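Local coordinates for glucose-6-phosphate isomerase like protein (Thermus thermophilus, PDB 1WIW) that probably binds phosphorylated sugars and may interconvert glucose- or mannose-6-phosphate with fructose 6-phosphate, at residues L166-L171 and G224-L229. Sequence-based numbering, arbitrary orientation.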
ATOM      1  N   LEU B 166      -4.487   1.290 -12.547  1.00 10.87           N
ATOM      2  CA  LEU B 166      -3.261   1.281 -11.768  1.00 11.27           C
ATOM      3  C   LEU B 166      -3.016   2.736 -11.377  1.00 10.43           C
ATOM      4  O   LEU B 166      -2.649   3.553 -12.224  1.00  9.30           O
ATOM      5  CB  LEU B 166      -2.105   0.747 -12.619  1.00 10.95           C
ATOM      6  CG  LEU B 166      -0.671   0.911 -12.101  1.00 14.96           C
ATOM      7  CD1 LEU B 166      -0.545   0.369 -10.688  1.00 13.14           C
ATOM      8  CD2 LEU B 166       0.287   0.194 -13.054  1.00 14.55           C
ATOM      9  N   PHE B 167      -3.233   3.056 -10.102  1.00  8.84           N
ATOM     10  CA  PHE B 167      -3.060   4.419  -9.609  1.00  8.76           C
ATOM     11  C   PHE B 167      -1.670   4.675  -9.040  1.00  9.11           C
ATOM     12  O   PHE B 167      -1.184   3.911  -8.204  1.00  8.75           O
ATOM     13  CB  PHE B 167      -4.097   4.733  -8.527  1.00  7.27           C
ATOM     14  CG  PHE B 167      -5.520   4.560  -8.973  1.00  5.86           C
ATOM     15  CD1 PHE B 167      -6.293   3.514  -8.484  1.00  6.09           C
ATOM     16  CD2 PHE B 167      -6.093   5.450  -9.868  1.00  6.99           C
ATOM     17  CE1 PHE B 167      -7.623   3.362  -8.882  1.00  4.32           C
ATOM     18  CE2 PHE B 167      -7.420   5.306 -10.272  1.00  7.68           C
ATOM     19  CZ  PHE B 167      -8.186   4.259  -9.775  1.00  7.75           C
ATOM     20  N   TYR B 168      -1.047   5.762  -9.493  1.00  8.80           N
ATOM     21  CA  TYR B 168       0.288   6.155  -9.039  1.00 10.54           C
ATOM     22  C   TYR B 168       0.267   7.651  -8.695  1.00 12.79           C
ATOM     23  O   TYR B 168      -0.014   8.485  -9.554  1.00 11.98           O
ATOM     24  CB  TYR B 168       1.321   5.886 -10.139  1.00 10.41           C
ATOM     25  CG  TYR B 168       2.742   6.249  -9.759  1.00 12.67           C
ATOM     26  CD1 TYR B 168       3.576   6.910 -10.660  1.00 12.38           C
ATOM     27  CD2 TYR B 168       3.247   5.952  -8.491  1.00 12.55           C
ATOM     28  CE1 TYR B 168       4.880   7.273 -10.307  1.00 14.26           C
ATOM     29  CE2 TYR B 168       4.546   6.310  -8.130  1.00 13.92           C
ATOM     30  CZ  TYR B 168       5.355   6.972  -9.043  1.00 15.12           C
ATOM     31  OH  TYR B 168       6.627   7.357  -8.680  1.00 18.45           O
ATOM     32  N   SER B 169       0.549   7.975  -7.433  1.00 14.38           N
ATOM     33  CA  SER B 169       0.545   9.357  -6.959  1.00 15.19           C
ATOM     34  C   SER B 169       1.853   9.753  -6.279  1.00 16.39           C
ATOM     35  O   SER B 169       1.965   9.724  -5.052  1.00 15.82           O
ATOM     36  CB  SER B 169      -0.610   9.573  -5.980  1.00 18.81           C
ATOM     37  OG  SER B 169      -0.500   8.705  -4.861  1.00 18.47           O
ATOM     38  N   PRO B 170       2.854  10.146  -7.075  1.00 16.19           N
ATOM     39  CA  PRO B 170       4.182  10.561  -6.610  1.00 20.04           C
ATOM     40  C   PRO B 170       4.170  11.692  -5.575  1.00 19.85           C
ATOM     41  O   PRO B 170       4.940  11.665  -4.617  1.00 19.55           O
ATOM     42  CB  PRO B 170       4.881  10.999  -7.900  1.00 19.25           C
ATOM     43  CG  PRO B 170       4.212  10.199  -8.953  1.00 16.86           C
ATOM     44  CD  PRO B 170       2.763  10.238  -8.542  1.00 17.72           C
ATOM     45  N   LEU B 171       3.307  12.689  -5.777  1.00 20.94           N
ATOM     46  CA  LEU B 171       3.244  13.827  -4.861  1.00 19.22           C
ATOM     47  C   LEU B 171       2.959  13.389  -3.429  1.00 20.08           C
ATOM     48  O   LEU B 171       3.339  14.070  -2.478  1.00 20.21           O
ATOM     49  CB  LEU B 171       2.189  14.844  -5.316  1.00 20.99           C
ATOM     50  CG  LEU B 171       0.718  14.647  -4.943  1.00 22.33           C
ATOM     51  CD1 LEU B 171      -0.048  15.954  -5.185  1.00 21.36           C
ATOM     52  CD2 LEU B 171       0.123  13.505  -5.753  1.00 22.02           C
ATOM     53  N   GLY B 224       5.086  16.135 -10.891  1.00 18.79           N
ATOM     54  CA  GLY B 224       6.315  15.603 -10.330  1.00 22.37           C
ATOM     55  C   GLY B 224       7.223  14.973 -11.374  1.00 24.08           C
ATOM     56  O   GLY B 224       6.759  14.494 -12.410  1.00 23.03           O
ATOM     57  N   GLU B 225       8.522  14.963 -11.097  1.00 27.49           N
ATOM     58  CA  GLU B 225       9.492  14.389 -12.020  1.00 28.94           C
ATOM     59  C   GLU B 225       9.297  12.880 -12.155  1.00 29.45           C
ATOM     60  O   GLU B 225       9.472  12.320 -13.240  1.00 30.39           O
ATOM     61  CB  GLU B 225      10.910  14.694 -11.540  1.00 32.97           C
ATOM     62  CG  GLU B 225      12.007  14.265 -12.498  1.00 38.49           C
ATOM     63  CD  GLU B 225      13.387  14.679 -12.017  1.00 41.86           C
ATOM     64  OE1 GLU B 225      14.383  14.332 -12.688  1.00 44.88           O
ATOM     65  OE2 GLU B 225      13.474  15.354 -10.967  1.00 43.77           O
ATOM     66  N   GLU B 226       8.929  12.223 -11.059  1.00 26.17           N
ATOM     67  CA  GLU B 226       8.714  10.781 -11.095  1.00 27.19           C
ATOM     68  C   GLU B 226       7.493  10.430 -11.947  1.00 26.87           C
ATOM     69  O   GLU B 226       7.406   9.337 -12.509  1.00 26.82           O
ATOM     70  CB  GLU B 226       8.539  10.236  -9.677  1.00 27.02           C
ATOM     71  CG  GLU B 226       9.719  10.522  -8.767  1.00 29.49           C
ATOM     72  CD  GLU B 226       9.505  10.003  -7.359  1.00 31.42           C
ATOM     73  OE1 GLU B 226       9.712   8.791  -7.134  1.00 31.53           O
ATOM     74  OE2 GLU B 226       9.120  10.805  -6.480  1.00 30.88           O
ATOM     75  N   ALA B 227       6.547  11.361 -12.040  1.00 26.61           N
ATOM     76  CA  ALA B 227       5.343  11.141 -12.835  1.00 25.09           C
ATOM     77  C   ALA B 227       5.716  11.126 -14.320  1.00 23.30           C
ATOM     78  O   ALA B 227       5.229  10.295 -15.088  1.00 23.00           O
ATOM     79  CB  ALA B 227       4.315  12.239 -12.552  1.00 25.12           C
ATOM     80  N   ALA B 228       6.594  12.041 -14.716  1.00 22.11           N
ATOM     81  CA  ALA B 228       7.036  12.123 -16.101  1.00 22.23           C
ATOM     82  C   ALA B 228       7.823  10.872 -16.486  1.00 22.41           C
ATOM     83  O   ALA B 228       7.676  10.352 -17.592  1.00 21.60           O
ATOM     84  CB  ALA B 228       7.892  13.364 -16.304  1.00 23.58           C
ATOM     85  N   LEU B 229       8.664  10.404 -15.568  1.00 21.28           N
ATOM     86  CA  LEU B 229       9.468   9.207 -15.794  1.00 20.28           C
ATOM     87  C   LEU B 229       8.512   8.028 -15.895  1.00 18.37           C
ATOM     88  O   LEU B 229       8.654   7.166 -16.764  1.00 16.64           O
ATOM     89  CB  LEU B 229      10.441   8.996 -14.629  1.00 22.47           C
ATOM     90  CG  LEU B 229      11.489  10.096 -14.438  1.00 25.37           C
ATOM     91  CD1 LEU B 229      12.214   9.925 -13.108  1.00 24.94           C
ATOM     92  CD2 LEU B 229      12.470  10.054 -15.606  1.00 26.09           C
TER
HETATM   93  O   HOH W   1       7.012   9.764  -4.610  1.00 24.44           O
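In the C-terminal SIS domain, the end of strand 164-168 and the turn after it, carrying Y168 and P170, rest against E226 and A227 in the first turn of helix 225-234. P170 lies against that turn of the helix: its CG is 4.0 Å from the backbone N of A227 and 4.1 Å from A227 CB, while P170 CB meets E226 CB at 4.1 Å. The compact pyrrolidine ring suits this place, since it offers an apolar edge to these groups, and the small methyl of A227 lets the two segments approach to 6.4 Å between the CA atoms of P170 and A227. The same P170 CG stands 3.3 Å above the plane of the Y168 ring, offset toward its rim. With CG anti to the backbone N (chi1 -179°), the long tyrosine side chain carries its OH as far as the helix, 3.6 Å from E226 CB; the backbone O of E226 faces the ring edge in plane. The E226 side chain crosses the tyrosine, with carboxylate and ring planes 86° apart.

Strand 164-168 runs parallel to strand 216-221, which leads through a glycine-rich turn directly into the helix, a strand-turn-helix unit resembling the Rossmann type. G224 is the N-cap residue; its backbone angles (phi 134°) leave no place for a CB beside the preceding carbonyl O, which calls for glycine. No direct hydrogen bond joins the segments, but the glutamate chain, extended beyond CG, brings its carboxylate to a water that donates to P170 O at 2.8 Å and to E226 OE2 at 3.0 Å. Y168 also meets F202 of helix 198-204 edge-to-face, and E226 packs on G75 of the second subunit.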